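Local coordinates for protein phosphoribosylaminoimidazole carboxylase, ATPase subunit (Thermotoga maritima, PDB 3AX6) that probably catalyses the ATP-dependent carboxylation of 5-aminoimidazole ribonucleotide with bicarbonate to N5-carboxyaminoimidazole ribonucleotide in purine biosynthesis, at residues D58-K61 against V65-Y68; K80-G85 against H89-T94. All blocks are in the same frame, centred on the assembly; numbering follows the deposited sequence.

In the fold
From the N terminus the chain lays down strands 3-7, 26-31 and 44-47 before helix 53-61 packs on the parallel sheet. Contact 1 closes the short loop that returns from the end of this helix into strand 65-68, beside strand 3-7. Helix 75-83 follows, and contact 2 closes the connection through edge strand 87-88, bringing the end of that helix against the start of helix 92-99. The two loops follow one another in series, neither enclosing nor crossing the other. Their centres lie about 10 Å apart, and probable hydrogen bonds from His89 N to Thr66 O and between Tyr68 OH and Pro90 O tie them together; both lie within the preATP-grasp domain.

Contact 1. Residues D58-K61 against V65-Y68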
# COMPACT_ATOMS: atom_id res chain seq x y z
N ASP A 58 16.32 -25.86 -0.21
CA ASP A 58 14.97 -26.24 -0.62
C ASP A 58 14.25 -25.00 -1.12
O ASP A 58 13.52 -25.05 -2.11
CB ASP A 58 14.16 -26.83 0.54
CG ASP A 58 14.73 -28.12 1.06
OD1 ASP A 58 14.99 -29.04 0.25
OD2 ASP A 58 14.92 -28.22 2.28
N LEU A 59 14.45 -23.89 -0.42
CA LEU A 59 13.81 -22.62 -0.77
C LEU A 59 14.20 -22.14 -2.16
O LEU A 59 13.34 -21.77 -2.96
CB LEU A 59 14.17 -21.53 0.23
CG LEU A 59 13.58 -20.17 -0.17
CD1 LEU A 59 12.10 -20.19 0.14
CD2 LEU A 59 14.25 -19.03 0.56
N VAL A 60 15.50 -22.12 -2.45
CA VAL A 60 15.99 -21.67 -3.75
C VAL A 60 15.55 -22.60 -4.87
O VAL A 60 15.09 -22.14 -5.91
CB VAL A 60 17.53 -21.54 -3.74
CG1 VAL A 60 18.15 -22.82 -3.25
CG2 VAL A 60 18.03 -21.21 -5.14
N LYS A 61 15.68 -23.91 -4.66
CA LYS A 61 15.28 -24.89 -5.67
C LYS A 61 13.77 -24.94 -5.89
O LYS A 61 13.30 -25.36 -6.95
CB LYS A 61 15.78 -26.29 -5.31
CG LYS A 61 17.27 -26.48 -5.46
CD LYS A 61 17.65 -27.89 -5.04
CE LYS A 61 19.14 -28.13 -5.13
NZ LYS A 61 19.46 -29.50 -4.63
N VAL A 65 12.84 -17.37 -8.43
CA VAL A 65 13.75 -16.30 -8.05
C VAL A 65 13.75 -16.20 -6.55
O VAL A 65 12.69 -16.25 -5.92
CB VAL A 65 13.31 -14.94 -8.63
CG1 VAL A 65 14.10 -13.83 -7.95
CG2 VAL A 65 13.56 -14.90 -10.14
N THR A 66 14.94 -16.06 -5.97
CA THR A 66 15.07 -15.94 -4.53
C THR A 66 15.80 -14.65 -4.18
O THR A 66 16.74 -14.21 -4.87
CB THR A 66 15.85 -17.13 -3.95
OG1 THR A 66 15.18 -18.34 -4.29
CG2 THR A 66 15.93 -17.04 -2.43
N THR A 67 15.35 -14.04 -3.08
CA THR A 67 15.94 -12.81 -2.58
C THR A 67 15.94 -12.86 -1.05
O THR A 67 15.56 -13.88 -0.47
CB THR A 67 15.15 -11.58 -3.08
OG1 THR A 67 15.78 -10.38 -2.63
CG2 THR A 67 13.70 -11.64 -2.60
N TYR A 68 16.35 -11.78 -0.40
CA TYR A 68 16.43 -11.78 1.05
C TYR A 68 16.19 -10.41 1.68
O TYR A 68 16.30 -9.38 1.01
CB TYR A 68 17.80 -12.32 1.47
CG TYR A 68 18.94 -11.85 0.57
CD1 TYR A 68 19.58 -10.63 0.78
CD2 TYR A 68 19.35 -12.63 -0.52
CE1 TYR A 68 20.61 -10.20 -0.06
CE2 TYR A 68 20.37 -12.20 -1.37
CZ TYR A 68 20.99 -10.98 -1.14
OH TYR A 68 21.98 -10.54 -1.99
O HOH W 1 15.73 -19.41 -6.80
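Thr66 turns its methyl CG2 anti to the backbone N and its hydroxyl anti to the carbonyl carbon (chi1 -58°), a rotation that presents the two branches to different residues of segment 58-61. The matching torsion at Leu59, with CG anti to the backbone N (chi1 177°), carries the isobutyl group forward until CD2 rests 4.0 Å from Thr66 CG2, a methyl-to-methyl contact in which the two side chains cross obliquely. The hydroxyl branch serves Val60 instead. Thr66 OG1 lies 3.5 Å from Val60 CA, so the oxygen meets the helix backbone itself, and the valine side chain runs at about a right angle to the threonine, its CB 4.0 Å from the same oxygen. The backbones come closest at this pair, with Val60 CA and Thr66 CA 5.9 Å apart, a spacing that the small threonine side chain spans.

No direct hydrogen bond joins the segments. A water lies 2.9 Å from Val60 O, to which it can donate, and is hydrogen-bonded to Thr66 OG1 at 2.8 Å. It gives the buried hydroxyl a partner and sits between it and a carbonyl in the last turn of the helix, where the chain is about to turn back toward the sheet.

Beyond the pair, Leu59 reaches Ile7 of strand 3-7 and Ile28 and Leu30 of strand 26-31, while Val60 packs on Tyr86. On the other face of strand 65-68, Val65 and Thr67 point away from segment 58-61 and touch Ile285. Strand 65-68 is thus covered by helices on both faces, and helix 53-61 followed by this strand, parallel to strand 3-7, forms part of the alpha/beta layering of a Rossmann-like preATP-grasp domain.

Contact 2. Residues K80-G85 against H89-T94; sequences KLYNEG and HPSPYT
Ser91 OG is gripped by two partners: it accepts the backbone N-H of Tyr93, with Tyr93 N 3.0 Å from Ser91 OG, and is hydrogen-bonded to a water, 2.9 Å from that oxygen. The same water is bonded to Tyr82 OH at 3.0 Å, so it bridges the two hydroxyls. Ser91 OG also stands over one face of the Tyr82 ring, offset toward the rim, 3.7 Å from CZ.

Tyr82 leaves helix 75-83 with its CB toward segment 89-94, and a chi1 of 172° sets the ring against Pro92 and Tyr93. Its CD2 meets Pro92 CD at 3.6 Å, and Pro92 CG and CD also bear on its CB. On the Tyr93 side, Tyr82 CD1 lies near the plane of the other ring, at its edge, 3.7 Å from Tyr93 CE2; the ring planes are 70° apart. Replacing Tyr82 by an alanine removes the ring and its hydroxyl, and would probably leave Pro92 and Tyr93 facing a gap and the bridging water without its phenolic mate.

These groups join the ends of successive helices in the preATP-grasp domain. Ser91 is the N-cap of helix 92-99, while helix 75-83 finishes in a Schellman motif, where Gly85, at positive phi, donates from its N to Tyr82 O.

Asn83, in the same C-terminal turn, receives the hydroxyl of Tyr93: Tyr93 OH donates to Asn83 OD1 at 3.0 Å, in the carbonyl plane and on a lone pair, with a C=O...donor angle of 110°. Lys79 adds a cation-pi interaction to the Tyr93 ring.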
# COMPACT_ATOMS: atom_id res chain seq x y z
N LYS A 80 26.89 -21.15 -4.01
CA LYS A 80 26.91 -22.48 -4.61
C LYS A 80 25.74 -22.61 -5.58
O LYS A 80 25.92 -22.91 -6.76
CB LYS A 80 26.83 -23.54 -3.50
CG LYS A 80 26.66 -24.97 -3.98
CD LYS A 80 26.87 -25.96 -2.83
CE LYS A 80 26.67 -27.41 -3.28
NZ LYS A 80 25.26 -27.70 -3.67
N LEU A 81 24.54 -22.37 -5.07
CA LEU A 81 23.32 -22.46 -5.86
C LEU A 81 23.33 -21.47 -7.02
O LEU A 81 22.85 -21.78 -8.11
CB LEU A 81 22.11 -22.19 -4.97
CG LEU A 81 21.96 -23.24 -3.87
CD1 LEU A 81 21.20 -22.63 -2.71
CD2 LEU A 81 21.26 -24.48 -4.44
N TYR A 82 23.88 -20.29 -6.78
CA TYR A 82 23.94 -19.28 -7.82
C TYR A 82 24.84 -19.76 -8.96
O TYR A 82 24.59 -19.44 -10.13
CB TYR A 82 24.46 -17.97 -7.24
CG TYR A 82 24.76 -16.90 -8.27
CD1 TYR A 82 26.01 -16.82 -8.89
CD2 TYR A 82 23.79 -15.95 -8.60
CE1 TYR A 82 26.30 -15.81 -9.80
CE2 TYR A 82 24.08 -14.93 -9.52
CZ TYR A 82 25.34 -14.87 -10.11
OH TYR A 82 25.63 -13.84 -10.97
N ASN A 83 25.88 -20.52 -8.63
CA ASN A 83 26.79 -21.03 -9.64
C ASN A 83 26.18 -22.20 -10.40
O ASN A 83 26.68 -22.58 -11.46
CB ASN A 83 28.11 -21.45 -9.00
CG ASN A 83 29.00 -20.27 -8.71
OD1 ASN A 83 29.84 -20.31 -7.82
ND2 ASN A 83 28.84 -19.20 -9.48
N GLU A 84 25.10 -22.76 -9.87
CA GLU A 84 24.41 -23.87 -10.52
C GLU A 84 23.31 -23.32 -11.43
O GLU A 84 22.55 -24.08 -12.02
CB GLU A 84 23.77 -24.82 -9.50
CG GLU A 84 24.71 -25.35 -8.44
CD GLU A 84 24.16 -26.58 -7.74
OE1 GLU A 84 24.24 -27.67 -8.33
OE2 GLU A 84 23.63 -26.45 -6.61
N GLY A 85 23.22 -21.99 -11.52
CA GLY A 85 22.22 -21.39 -12.37
C GLY A 85 20.96 -20.86 -11.71
O GLY A 85 20.15 -20.22 -12.37
N HIS A 89 18.89 -12.93 -6.28
CA HIS A 89 19.14 -11.50 -6.38
C HIS A 89 18.85 -10.72 -5.11
O HIS A 89 17.77 -10.86 -4.51
CB HIS A 89 18.29 -10.92 -7.51
CG HIS A 89 18.56 -11.54 -8.85
ND1 HIS A 89 17.57 -11.79 -9.77
CD2 HIS A 89 19.72 -11.92 -9.43
CE1 HIS A 89 18.11 -12.30 -10.86
NE2 HIS A 89 19.41 -12.38 -10.68
N PRO A 90 19.79 -9.85 -4.68
CA PRO A 90 21.07 -9.61 -5.36
C PRO A 90 21.98 -10.83 -5.29
O PRO A 90 21.84 -11.69 -4.41
CB PRO A 90 21.65 -8.42 -4.59
CG PRO A 90 20.45 -7.73 -4.06
CD PRO A 90 19.60 -8.88 -3.59
N SER A 91 22.91 -10.90 -6.22
CA SER A 91 23.86 -12.00 -6.27
C SER A 91 24.59 -12.20 -4.95
O SER A 91 24.87 -11.23 -4.25
CB SER A 91 24.89 -11.77 -7.37
OG SER A 91 25.97 -12.67 -7.21
N PRO A 92 24.89 -13.46 -4.60
CA PRO A 92 25.60 -13.79 -3.37
C PRO A 92 26.97 -13.13 -3.41
O PRO A 92 27.56 -12.81 -2.38
CB PRO A 92 25.69 -15.31 -3.42
CG PRO A 92 24.50 -15.70 -4.21
CD PRO A 92 24.51 -14.69 -5.32
N TYR A 93 27.48 -12.94 -4.63
CA TYR A 93 28.77 -12.30 -4.85
C TYR A 93 28.70 -10.83 -4.45
O TYR A 93 29.65 -10.29 -3.87
CB TYR A 93 29.17 -12.43 -6.33
CG TYR A 93 29.70 -13.80 -6.68
CD1 TYR A 93 30.98 -14.18 -6.30
CD2 TYR A 93 28.92 -14.73 -7.37
CE1 TYR A 93 31.48 -15.45 -6.58
CE2 TYR A 93 29.40 -16.00 -7.66
CZ TYR A 93 30.68 -16.36 -7.26
OH TYR A 93 31.18 -17.62 -7.52
N THR A 94 27.58 -10.18 -4.76
CA THR A 94 27.40 -8.79 -4.39
C THR A 94 27.28 -8.74 -2.87
O THR A 94 27.95 -7.94 -2.21
CB THR A 94 26.12 -8.19 -5.00
OG1 THR A 94 26.23 -8.14 -6.43
CG2 THR A 94 25.89 -6.78 -4.47
O HOH W 2 27.38 -11.79 -9.58